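Local atomic coordinates of endo-alpha-mannosidase (Bacteroides thetaiotaomicron, PDB entry 4ACY), a protein that hydrolyses, as a family GH99 glycoside hydrolase with endo-alpha-mannosidase activity, internal alpha-mannosidic bonds in mannose-containing glycans. Residues K60-H64 / D85-N89; H64-P70 / R289-W293; A250-F254 / S296-D300. The contacts are given in a common frame with arbitrary orientation. Where two conformers were deposited one is given. Numbering follows the deposited sequence.

Contact 1 of 3, residues K60-H64 / D85-N89; sequences KHWMH and DIACN
Both segments belong to the long connection that follows the first strand (42-46) of the (beta/alpha)8 barrel and precedes helix 102-115; segment 60-64 runs into strand 64-66, which pairs antiparallel with strand 77-79 before the chain reaches 85-89. Ala-87 is the centre of an inverse gamma turn (phi/psi -81/57), closed by Cys-88 N to Ile-86 O at 2.8 Å. Ala-87 CA lies 5.1 Å from Trp-62 CA, and this is the point of register. There Ala-87 N donates to Trp-62 O (3.0 Å, 139°), so the turn residue is tied to the other segment through its amide.

Trp-62 (phi/psi -63/-32) takes chi1 m at -54° with chi2 117°, which sends the buried indole alongside the second segment. Ile-86, chi1 p and chi2 t, brings CD1 to 4.0 Å from Trp-62 CE3. Cys-88, chi1 p at 37°, places SG 4.0 Å from Trp-62 CZ3 and 5.2 Å from the six-membered ring centroid, 83° off the normal: a sulfur-aromatic contact at the ring edge. Beyond the segments, the indole stacks on Tyr-50, and its NE1 bonds to Tyr-97 O.

His-61 has a positive phi (72°) and chi1 m at -87°; its ring leads away from Ala-87 and stacks on Trp-49, and its ND1 is hydrogen-bonded to His-331 NE2. Two glycerols, probably from the crystallisation liquor, are hydrogen-bonded to His-61, one at N and one at NE2, and may mark a pocket. His-64, chi1 t, points its CB at Ala-87, and the two CB atoms, of His-64 and Ala-87, meet at 3.2 Å.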
ATOM      1  N   LYS A  60      14.387 -12.773   3.858  1.00 22.34           N
ATOM      2  CA  LYS A  60      13.250 -12.229   4.581  1.00 21.89           C
ATOM      3  C   LYS A  60      12.136 -12.007   3.584  1.00 20.03           C
ATOM      4  O   LYS A  60      12.318 -11.363   2.555  1.00 19.58           O
ATOM      5  CB  LYS A  60      13.614 -10.918   5.281  1.00 23.49           C
ATOM      6  CG  LYS A  60      14.702 -11.040   6.318  1.00 25.65           C
ATOM      7  CD  LYS A  60      14.946  -9.689   6.985  1.00 27.46           C
ATOM      8  CE  LYS A  60      16.066  -9.768   8.024  1.00 29.24           C
ATOM      9  NZ  LYS A  60      16.664  -8.412   8.283  1.00 31.94           N
ATOM     10  N   HIS A  61      10.972 -12.562   3.894  1.00 19.32           N
ATOM     11  CA  HIS A  61       9.774 -12.466   3.044  1.00 18.43           C
ATOM     12  C   HIS A  61       9.761 -13.262   1.731  1.00 18.26           C
ATOM     13  O   HIS A  61       8.716 -13.816   1.355  1.00 17.76           O
ATOM     14  CB  HIS A  61       9.321 -11.013   2.856  1.00 18.23           C
ATOM     15  CG  HIS A  61       8.405 -10.547   3.943  1.00 18.36           C
ATOM     16  ND1 HIS A  61       7.033 -10.571   3.816  1.00 18.03           N
ATOM     17  CD2 HIS A  61       8.662 -10.100   5.197  1.00 18.48           C
ATOM     18  CE1 HIS A  61       6.482 -10.140   4.940  1.00 18.45           C
ATOM     19  NE2 HIS A  61       7.447  -9.848   5.794  1.00 18.70           N
ATOM     20  N   TRP A  62      10.892 -13.329   1.029  1.00 17.28           N
ATOM     21  CA  TRP A  62      10.982 -14.236  -0.115  1.00 18.12           C
ATOM     22  C   TRP A  62      10.827 -15.665   0.380  1.00 18.77           C
ATOM     23  O   TRP A  62      10.339 -16.529  -0.347  1.00 19.23           O
ATOM     24  CB  TRP A  62      12.302 -14.058  -0.880  1.00 16.35           C
ATOM     25  CG  TRP A  62      12.544 -12.645  -1.296  1.00 16.08           C
ATOM     26  CD1 TRP A  62      13.578 -11.838  -0.897  1.00 15.89           C
ATOM     27  CD2 TRP A  62      11.748 -11.857  -2.198  1.00 15.26           C
ATOM     28  NE1 TRP A  62      13.470 -10.607  -1.490  1.00 15.53           N
ATOM     29  CE2 TRP A  62      12.353 -10.584  -2.280  1.00 15.05           C
ATOM     30  CE3 TRP A  62      10.563 -12.090  -2.914  1.00 15.50           C
ATOM     31  CZ2 TRP A  62      11.842  -9.558  -3.076  1.00 15.24           C
ATOM     32  CZ3 TRP A  62      10.048 -11.073  -3.710  1.00 15.26           C
ATOM     33  CH2 TRP A  62      10.681  -9.809  -3.772  1.00 15.10           C
HETATM   34  N   MSE A  63      11.296 -15.876   1.610  1.00 20.52           N
HETATM   35  CA  MSE A  63      10.954 -17.038   2.403  0.50 21.55           C
HETATM   36  C   MSE A  63       9.692 -16.649   3.182  1.00 21.00           C
HETATM   37  O   MSE A  63       9.648 -15.585   3.783  1.00 19.94           O
HETATM   38  CB  MSE A  63      12.109 -17.361   3.350  0.50 24.19           C
HETATM   39  CG  MSE A  63      11.776 -18.334   4.453  0.50 26.79           C
HETATM   40 SE   MSE A  63      13.342 -18.778   5.510  0.50 32.91          SE
HETATM   41  CE  MSE A  63      13.923 -17.014   6.030  0.50 29.27           C
ATOM     42  N   HIS A  64       8.662 -17.493   3.150  1.00 20.44           N
ATOM     43  CA  HIS A  64       7.379 -17.116   3.757  1.00 20.36           C
ATOM     44  C   HIS A  64       6.585 -18.369   4.101  1.00 19.71           C
ATOM     45  O   HIS A  64       6.659 -19.360   3.369  1.00 19.42           O
ATOM     46  CB  HIS A  64       6.605 -16.261   2.751  1.00 19.98           C
ATOM     47  CG  HIS A  64       5.443 -15.504   3.322  1.00 19.99           C
ATOM     48  ND1 HIS A  64       4.215 -16.086   3.562  1.00 20.02           N
ATOM     49  CD2 HIS A  64       5.304 -14.193   3.631  1.00 20.23           C
ATOM     50  CE1 HIS A  64       3.379 -15.173   4.026  1.00 20.23           C
ATOM     51  NE2 HIS A  64       4.013 -14.013   4.072  1.00 20.46           N
ATOM     52  N   ASP A  85      12.965 -20.451  -5.555  1.00 21.07           N
ATOM     53  CA  ASP A  85      11.632 -20.916  -5.125  1.00 20.12           C
ATOM     54  C   ASP A  85      11.145 -19.912  -4.091  1.00 19.10           C
ATOM     55  O   ASP A  85      11.473 -20.022  -2.906  1.00 18.52           O
ATOM     56  CB  ASP A  85      11.756 -22.322  -4.520  1.00 20.85           C
ATOM     57  CG  ASP A  85      10.404 -22.937  -4.100  1.00 21.42           C
ATOM     58  OD1 ASP A  85       9.329 -22.425  -4.476  1.00 21.54           O
ATOM     59  OD2 ASP A  85      10.443 -23.981  -3.410  1.00 22.03           O
ATOM     60  N   ILE A  86      10.406 -18.911  -4.556  1.00 18.03           N
ATOM     61  CA  ILE A  86      10.116 -17.736  -3.734  1.00 17.94           C
ATOM     62  C   ILE A  86       8.609 -17.504  -3.522  1.00 17.41           C
ATOM     63  O   ILE A  86       7.777 -17.956  -4.313  1.00 16.91           O
ATOM     64  CB  ILE A  86      10.813 -16.450  -4.274  1.00 18.26           C
ATOM     65  CG1 ILE A  86      10.245 -16.028  -5.635  1.00 18.43           C
ATOM     66  CG2 ILE A  86      12.360 -16.641  -4.334  1.00 18.44           C
ATOM     67  CD1 ILE A  86      10.678 -14.606  -6.040  1.00 18.08           C
ATOM     68  N   ALA A  87       8.284 -16.778  -2.453  1.00 17.29           N
ATOM     69  CA  ALA A  87       6.906 -16.691  -1.951  1.00 17.48           C
ATOM     70  C   ALA A  87       6.004 -15.690  -2.689  1.00 17.38           C
ATOM     71  O   ALA A  87       5.431 -14.763  -2.082  1.00 16.92           O
ATOM     72  CB  ALA A  87       6.925 -16.393  -0.464  1.00 17.61           C
ATOM     73  N   CYS A  88       5.880 -15.891  -3.994  1.00 17.21           N
ATOM     74  CA  CYS A  88       5.054 -15.061  -4.854  1.00 17.04           C
ATOM     75  C   CYS A  88       4.791 -15.775  -6.169  1.00 16.78           C
ATOM     76  O   CYS A  88       5.558 -16.671  -6.555  1.00 16.56           O
ATOM     77  CB  CYS A  88       5.692 -13.681  -5.090  1.00 17.95           C
ATOM     78  SG  CYS A  88       7.480 -13.703  -5.244  1.00 19.24           S
ATOM     79  N   ASN A  89       3.700 -15.407  -6.839  1.00 15.91           N
ATOM     80  CA  ASN A  89       3.326 -16.054  -8.091  1.00 16.41           C
ATOM     81  C   ASN A  89       4.003 -15.447  -9.322  1.00 16.31           C
ATOM     82  O   ASN A  89       3.993 -16.050 -10.392  1.00 16.81           O
ATOM     83  CB  ASN A  89       1.818 -16.021  -8.287  1.00 16.19           C
ATOM     84  CG  ASN A  89       1.090 -17.002  -7.374  1.00 16.54           C
ATOM     85  OD1 ASN A  89       0.575 -18.049  -7.832  1.00 17.24           O
ATOM     86  ND2 ASN A  89       1.063 -16.693  -6.090  1.00 15.34           N
TER

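Contact 2 of 3, residues H64-P70 / R289-W293; sequences HPIALAP and RIRPW
Here the hairpin strand 64-66 and its extended continuation, from the loop after barrel strand 42-46, run in the same direction as 289-293, from the loop after strand 276-281. CA pairs set the register: Ile-66/Ile-290 4.6 Å, Ala-67/Arg-291 5.3 Å, Ala-69/Trp-293 5.8 Å.

Two hydrogen bonds cross: Ala-67 N to Ile-290 O (2.8 Å, 172°) and Trp-293 NE1 to Ala-67 O (2.9 Å, 140°). A water donates to Ile-290 O (2.9 Å) and weakly to Pro-65 O (3.4 Å), which also accepts from His-64 ND1 (2.7 Å).

CH-pi contacts use one face of Trp-293 (chi1 p, chi2 -91°): Ala-69 CA is 3.4 Å from the five-membered centroid and Pro-70 CD 3.6 Å from the six-membered one.

Apolar packing puts Ile-66 CG2 3.5 Å from Pro-292 CD, while Ile-290 CG2 approaches His-64 ND1 (3.5 Å).

Ala-67 thus has both main-chain polar groups satisfied across the interface, and side-chain charge plays no part in the direct bonding.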
ATOM      1  N   HIS A  64       8.662 -17.493   3.150  1.00 20.44           N
ATOM      2  CA  HIS A  64       7.379 -17.116   3.757  1.00 20.36           C
ATOM      3  C   HIS A  64       6.585 -18.369   4.101  1.00 19.71           C
ATOM      4  O   HIS A  64       6.659 -19.360   3.369  1.00 19.42           O
ATOM      5  CB  HIS A  64       6.605 -16.261   2.751  1.00 19.98           C
ATOM      6  CG  HIS A  64       5.443 -15.504   3.322  1.00 19.99           C
ATOM      7  ND1 HIS A  64       4.215 -16.086   3.562  1.00 20.02           N
ATOM      8  CD2 HIS A  64       5.304 -14.193   3.631  1.00 20.23           C
ATOM      9  CE1 HIS A  64       3.379 -15.173   4.026  1.00 20.23           C
ATOM     10  NE2 HIS A  64       4.013 -14.013   4.072  1.00 20.46           N
ATOM     11  N   PRO A  65       5.824 -18.340   5.221  1.00 19.71           N
ATOM     12  CA  PRO A  65       4.992 -19.510   5.498  1.00 19.68           C
ATOM     13  C   PRO A  65       3.861 -19.651   4.483  1.00 19.58           C
ATOM     14  O   PRO A  65       3.526 -18.693   3.768  1.00 21.27           O
ATOM     15  CB  PRO A  65       4.403 -19.237   6.900  1.00 19.40           C
ATOM     16  CG  PRO A  65       5.101 -18.098   7.453  1.00 19.87           C
ATOM     17  CD  PRO A  65       5.838 -17.374   6.332  1.00 19.67           C
ATOM     18  N   ILE A  66       3.293 -20.847   4.406  1.00 19.19           N
ATOM     19  CA  ILE A  66       2.118 -21.107   3.586  1.00 18.17           C
ATOM     20  C   ILE A  66       0.909 -21.213   4.528  1.00 18.79           C
ATOM     21  O   ILE A  66       0.893 -22.081   5.398  1.00 18.74           O
ATOM     22  CB  ILE A  66       2.269 -22.422   2.782  1.00 18.35           C
ATOM     23  CG1 ILE A  66       3.517 -22.377   1.888  1.00 18.58           C
ATOM     24  CG2 ILE A  66       1.048 -22.654   1.917  1.00 18.06           C
ATOM     25  CD1 ILE A  66       3.820 -23.709   1.199  1.00 18.72           C
ATOM     26  N   ALA A  67      -0.078 -20.328   4.351  1.00 17.51           N
ATOM     27  CA  ALA A  67      -1.181 -20.178   5.334  1.00 16.85           C
ATOM     28  C   ALA A  67      -2.239 -21.260   5.198  1.00 16.23           C
ATOM     29  O   ALA A  67      -2.562 -21.686   4.085  1.00 16.13           O
ATOM     30  CB  ALA A  67      -1.825 -18.804   5.188  1.00 17.75           C
ATOM     31  N   LEU A  68      -2.803 -21.682   6.337  1.00 15.74           N
ATOM     32  CA  LEU A  68      -3.930 -22.611   6.346  1.00 15.96           C
ATOM     33  C   LEU A  68      -5.223 -21.919   5.903  1.00 15.62           C
ATOM     34  O   LEU A  68      -5.394 -20.703   6.119  1.00 16.31           O
ATOM     35  CB  LEU A  68      -4.113 -23.177   7.761  1.00 16.04           C
ATOM     36  CG  LEU A  68      -2.961 -24.044   8.298  1.00 16.55           C
ATOM     37  CD1 LEU A  68      -3.145 -24.262   9.804  1.00 16.87           C
ATOM     38  CD2 LEU A  68      -2.903 -25.374   7.551  1.00 16.60           C
ATOM     39  N   ALA A  69      -6.107 -22.692   5.274  1.00 15.33           N
ATOM     40  CA  ALA A  69      -7.453 -22.229   4.914  1.00 14.73           C
ATOM     41  C   ALA A  69      -8.192 -21.807   6.184  1.00 14.82           C
ATOM     42  O   ALA A  69      -7.972 -22.404   7.252  1.00 14.80           O
ATOM     43  CB  ALA A  69      -8.237 -23.307   4.174  1.00 14.90           C
ATOM     44  N   PRO A  70      -9.027 -20.760   6.086  1.00 14.58           N
ATOM     45  CA  PRO A  70      -9.728 -20.305   7.279  1.00 14.13           C
ATOM     46  C   PRO A  70     -10.566 -21.422   7.880  1.00 14.00           C
ATOM     47  O   PRO A  70     -11.349 -22.081   7.171  1.00 13.57           O
ATOM     48  CB  PRO A  70     -10.623 -19.153   6.782  1.00 14.24           C
ATOM     49  CG  PRO A  70     -10.648 -19.268   5.248  1.00 14.32           C
ATOM     50  CD  PRO A  70      -9.358 -19.958   4.887  1.00 14.52           C
ATOM     51  N   ARG A 289       0.514 -18.949  -3.998  1.00 15.48           N
ATOM     52  CA  ARG A 289       1.704 -19.559  -3.412  0.50 15.74           C
ATOM     53  C   ARG A 289       1.640 -19.504  -1.876  1.00 15.72           C
ATOM     54  O   ARG A 289       1.878 -20.522  -1.195  1.00 16.15           O
ATOM     55  CB  ARG A 289       2.989 -18.930  -3.964  0.50 16.02           C
ATOM     56  CG  ARG A 289       3.225 -19.248  -5.443  0.50 16.24           C
ATOM     57  CD  ARG A 289       4.081 -20.497  -5.598  0.50 16.64           C
ATOM     58  NE  ARG A 289       5.490 -20.157  -5.723  0.50 17.14           N
ATOM     59  CZ  ARG A 289       6.492 -21.022  -5.608  0.50 17.04           C
ATOM     60  NH1 ARG A 289       6.251 -22.307  -5.361  0.50 17.21           N
ATOM     61  NH2 ARG A 289       7.737 -20.596  -5.738  0.50 17.00           N
ATOM     62  N   ILE A 290       1.318 -18.326  -1.330  1.00 15.40           N
ATOM     63  CA  ILE A 290       1.247 -18.170   0.126  1.00 14.82           C
ATOM     64  C   ILE A 290      -0.107 -18.576   0.709  1.00 14.73           C
ATOM     65  O   ILE A 290      -0.176 -18.881   1.900  1.00 15.07           O
ATOM     66  CB  ILE A 290       1.664 -16.751   0.619  1.00 14.86           C
ATOM     67  CG1 ILE A 290       0.713 -15.654   0.118  1.00 14.40           C
ATOM     68  CG2 ILE A 290       3.111 -16.435   0.225  1.00 15.01           C
ATOM     69  CD1 ILE A 290       0.510 -14.543   1.167  1.00 14.80           C
ATOM     70  N   ARG A 291      -1.158 -18.583  -0.120  1.00 14.68           N
ATOM     71  CA  ARG A 291      -2.522 -18.973   0.303  1.00 14.75           C
ATOM     72  C   ARG A 291      -3.196 -19.881  -0.740  1.00 14.79           C
ATOM     73  O   ARG A 291      -4.067 -19.440  -1.496  1.00 14.95           O
ATOM     74  CB  ARG A 291      -3.398 -17.731   0.582  1.00 14.82           C
ATOM     75  CG  ARG A 291      -2.832 -16.780   1.622  1.00 14.87           C
ATOM     76  CD  ARG A 291      -3.731 -15.569   1.816  1.00 14.82           C
ATOM     77  NE  ARG A 291      -3.197 -14.647   2.815  1.00 14.93           N
ATOM     78  CZ  ARG A 291      -2.881 -13.374   2.583  1.00 15.28           C
ATOM     79  NH1 ARG A 291      -3.040 -12.849   1.363  1.00 14.70           N
ATOM     80  NH2 ARG A 291      -2.421 -12.621   3.577  1.00 15.12           N
ATOM     81  N   PRO A 292      -2.817 -21.171  -0.770  1.00 14.95           N
ATOM     82  CA  PRO A 292      -3.208 -22.043  -1.889  1.00 15.55           C
ATOM     83  C   PRO A 292      -4.721 -22.197  -2.042  1.00 15.54           C
ATOM     84  O   PRO A 292      -5.192 -22.494  -3.137  1.00 16.15           O
ATOM     85  CB  PRO A 292      -2.572 -23.396  -1.545  1.00 15.78           C
ATOM     86  CG  PRO A 292      -1.507 -23.109  -0.554  1.00 16.06           C
ATOM     87  CD  PRO A 292      -1.799 -21.784   0.108  1.00 15.36           C
ATOM     88  N   TRP A 293      -5.446 -21.991  -0.937  1.00 15.52           N
ATOM     89  CA  TRP A 293      -6.904 -22.120  -0.854  1.00 15.05           C
ATOM     90  C   TRP A 293      -7.645 -20.871  -1.344  1.00 15.22           C
ATOM     91  O   TRP A 293      -8.889 -20.869  -1.428  1.00 15.60           O
ATOM     92  CB  TRP A 293      -7.299 -22.399   0.619  1.00 14.51           C
ATOM     93  CG  TRP A 293      -6.571 -21.473   1.535  1.00 13.66           C
ATOM     94  CD1 TRP A 293      -5.366 -21.693   2.139  1.00 13.61           C
ATOM     95  CD2 TRP A 293      -6.947 -20.135   1.879  1.00 13.44           C
ATOM     96  NE1 TRP A 293      -4.978 -20.591   2.850  1.00 13.29           N
ATOM     97  CE2 TRP A 293      -5.930 -19.617   2.714  1.00 13.46           C
ATOM     98  CE3 TRP A 293      -8.063 -19.331   1.584  1.00 13.66           C
ATOM     99  CZ2 TRP A 293      -5.988 -18.330   3.261  1.00 13.36           C
ATOM    100  CZ3 TRP A 293      -8.120 -18.053   2.119  1.00 13.54           C
ATOM    101  CH2 TRP A 293      -7.088 -17.560   2.943  1.00 13.53           C
TER
HETATM  102  O   HOH W   1       0.621 -16.963   3.981  1.00 20.23           O

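Contact 3 of 3, residues A250-F254 / S296-D300; sequences AATGF and STTRD
A type II beta turn from Ala-251 to Phe-254, in the loop after barrel strand 244-246, is held by an arginine from the loop after strand 276-281, so two neighbouring strand-to-helix connections of the (beta/alpha)8 barrel meet here. Thr-252 (-57/130) and Gly-253 (83/-3) are the central turn residues; Phe-254 N donates to Ala-251 O at 3.1 Å. The carbonyl between the two central residues, Thr-252 O, is taken by the guanidinium: Arg-299 NH2 reaches Thr-252 O at 2.9 Å (150°) and Arg-299 NE at 3.0 Å (145°), a bifurcated acceptor lying near the guanidinium plane.

Arg-299 is folded (chi1 m, chi2 m, chi3 t, chi4 -89°), which turns its NH1 back on its own loop, where it donates to Ser-296 O (2.9 Å, 167°) and Thr-298 O (2.9 Å, 150°). CA atoms of Ala-251 and Arg-299 are 6.2 Å apart. Ala-251 CB lies over one guanidinium face, 3.8 Å from Arg-299 CG and 3.6 Å from both Thr-297 O and Thr-297 CG2.

Tyr-306 OH bonds to Ala-250 O and Thr-252 N, and Thr-297 OG1 to Asn-294 OD1. Phe-254 CD1 comes within 4.0 Å of Thr-297 OG1.

Four hydrogen bonds from one side chain thus end on three main-chain oxygens: the arginine organises its own loop and links it to the turn through neutral carbonyls, with no carboxylate in either role.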
ATOM      1  N   ALA A 250      -6.915  -4.968  -3.767  1.00 14.44           N
ATOM      2  CA  ALA A 250      -6.802  -4.791  -5.215  1.00 15.24           C
ATOM      3  C   ALA A 250      -7.783  -5.666  -5.973  1.00 15.54           C
ATOM      4  O   ALA A 250      -7.996  -5.457  -7.168  1.00 16.69           O
ATOM      5  CB  ALA A 250      -5.408  -5.095  -5.673  1.00 15.00           C
ATOM      6  N   ALA A 251      -8.334  -6.676  -5.293  1.00 15.64           N
ATOM      7  CA  ALA A 251      -9.242  -7.622  -5.955  1.00 15.78           C
ATOM      8  C   ALA A 251     -10.669  -7.087  -5.911  1.00 15.88           C
ATOM      9  O   ALA A 251     -11.247  -6.916  -4.828  1.00 15.42           O
ATOM     10  CB  ALA A 251      -9.165  -8.974  -5.312  1.00 15.49           C
ATOM     11  N   THR A 252     -11.219  -6.797  -7.094  1.00 16.15           N
ATOM     12  CA  THR A 252     -12.558  -6.222  -7.189  1.00 16.27           C
ATOM     13  C   THR A 252     -13.548  -7.151  -6.491  1.00 16.88           C
ATOM     14  O   THR A 252     -13.531  -8.365  -6.715  1.00 17.16           O
ATOM     15  CB  THR A 252     -12.993  -5.976  -8.650  1.00 16.83           C
ATOM     16  OG1 THR A 252     -12.772  -7.162  -9.414  1.00 16.99           O
ATOM     17  CG2 THR A 252     -12.194  -4.846  -9.258  1.00 17.29           C
ATOM     18  N   GLY A 253     -14.362  -6.573  -5.609  1.00 16.54           N
ATOM     19  CA  GLY A 253     -15.428  -7.309  -4.928  1.00 16.65           C
ATOM     20  C   GLY A 253     -14.995  -8.089  -3.707  1.00 16.61           C
ATOM     21  O   GLY A 253     -15.833  -8.679  -3.034  1.00 16.93           O
ATOM     22  N   PHE A 254     -13.695  -8.099  -3.399  1.00 16.40           N
ATOM     23  CA  PHE A 254     -13.257  -8.778  -2.186  1.00 16.35           C
ATOM     24  C   PHE A 254     -13.989  -8.226  -0.960  1.00 16.41           C
ATOM     25  O   PHE A 254     -14.326  -8.982  -0.043  1.00 16.51           O
ATOM     26  CB  PHE A 254     -11.748  -8.689  -1.992  1.00 16.05           C
ATOM     27  CG  PHE A 254     -11.274  -9.397  -0.763  1.00 15.66           C
ATOM     28  CD1 PHE A 254     -11.455 -10.780  -0.630  1.00 15.58           C
ATOM     29  CD2 PHE A 254     -10.699  -8.682   0.280  1.00 15.37           C
ATOM     30  CE1 PHE A 254     -11.036 -11.447   0.546  1.00 15.54           C
ATOM     31  CE2 PHE A 254     -10.270  -9.326   1.443  1.00 15.79           C
ATOM     32  CZ  PHE A 254     -10.441 -10.717   1.575  1.00 15.57           C
ATOM     33  N   SER A 296     -10.347 -17.980  -5.038  1.00 17.22           N
ATOM     34  CA  SER A 296     -11.547 -17.164  -5.267  1.00 16.73           C
ATOM     35  C   SER A 296     -11.231 -15.663  -5.354  1.00 16.86           C
ATOM     36  O   SER A 296     -11.995 -14.898  -5.937  1.00 17.11           O
ATOM     37  CB  SER A 296     -12.623 -17.421  -4.198  1.00 17.55           C
ATOM     38  OG  SER A 296     -12.241 -16.960  -2.912  1.00 17.97           O
ATOM     39  N   THR A 297     -10.110 -15.256  -4.764  1.00 16.08           N
ATOM     40  CA  THR A 297      -9.702 -13.850  -4.748  1.00 16.12           C
ATOM     41  C   THR A 297      -8.846 -13.512  -5.998  1.00 16.16           C
ATOM     42  O   THR A 297      -8.651 -12.346  -6.338  1.00 16.34           O
ATOM     43  CB  THR A 297      -8.922 -13.507  -3.463  1.00 15.96           C
ATOM     44  OG1 THR A 297      -9.651 -13.953  -2.307  1.00 16.19           O
ATOM     45  CG2 THR A 297      -8.708 -11.992  -3.332  1.00 16.03           C
ATOM     46  N   THR A 298      -8.360 -14.538  -6.688  1.00 15.56           N
ATOM     47  CA  THR A 298      -7.547 -14.322  -7.889  1.00 15.81           C
ATOM     48  C   THR A 298      -8.281 -13.451  -8.923  1.00 15.85           C
ATOM     49  O   THR A 298      -9.469 -13.653  -9.203  1.00 16.28           O
ATOM     50  CB  THR A 298      -7.122 -15.660  -8.521  1.00 15.62           C
ATOM     51  OG1 THR A 298      -6.250 -16.367  -7.617  1.00 16.37           O
ATOM     52  CG2 THR A 298      -6.383 -15.433  -9.867  1.00 15.96           C
ATOM     53  N   ARG A 299      -7.581 -12.465  -9.467  1.00 16.06           N
ATOM     54  CA  ARG A 299      -8.125 -11.644 -10.547  1.00 16.51           C
ATOM     55  C   ARG A 299      -7.063 -11.565 -11.630  1.00 17.18           C
ATOM     56  O   ARG A 299      -5.994 -11.018 -11.388  1.00 16.72           O
ATOM     57  CB  ARG A 299      -8.477 -10.231 -10.037  1.00 16.79           C
ATOM     58  CG  ARG A 299      -9.512 -10.183  -8.906  1.00 16.97           C
ATOM     59  CD  ARG A 299     -10.950 -10.449  -9.365  1.00 17.30           C
ATOM     60  NE  ARG A 299     -11.851 -10.342  -8.212  1.00 17.11           N
ATOM     61  CZ  ARG A 299     -12.163 -11.353  -7.397  1.00 17.11           C
ATOM     62  NH1 ARG A 299     -11.683 -12.569  -7.621  1.00 16.86           N
ATOM     63  NH2 ARG A 299     -12.973 -11.147  -6.359  1.00 17.38           N
ATOM     64  N   ASP A 300      -7.339 -12.131 -12.814  1.00 17.86           N
ATOM     65  CA  ASP A 300      -6.346 -12.110 -13.909  1.00 18.80           C
ATOM     66  C   ASP A 300      -6.097 -10.694 -14.427  1.00 18.35           C
ATOM     67  O   ASP A 300      -7.003  -9.870 -14.465  1.00 17.86           O
ATOM     68  CB  ASP A 300      -6.783 -12.975 -15.096  1.00 20.50           C
ATOM     69  CG  ASP A 300      -6.981 -14.439 -14.742  1.00 22.14           C
ATOM     70  OD1 ASP A 300      -6.440 -14.942 -13.724  1.00 22.29           O
ATOM     71  OD2 ASP A 300      -7.697 -15.098 -15.534  1.00 23.66           O
TER

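How the contacts relate
Contacts 1 and 2 form one continuous patch: their centres are 12 Å apart, they share His-64, and Asp-85 OD1 makes a salt bridge with Arg-289 NH2 at 2.7 Å, joining the second segment of each. Contact 3 stands apart, with its centre 16 Å from that of contact 2 and 21 Å from that of contact 1, whose nearest atoms are about 7 Å away. Its segment 296-300 continues the loop that supplies 289-293. Contact 1 lies within one connection, while contacts 2 and 3 each join two; all lie in loops that follow barrel strands, the end where TIM-barrel glycosidases carry their active sites. Two glycerols at His-61 are consistent with a pocket there, without proving one.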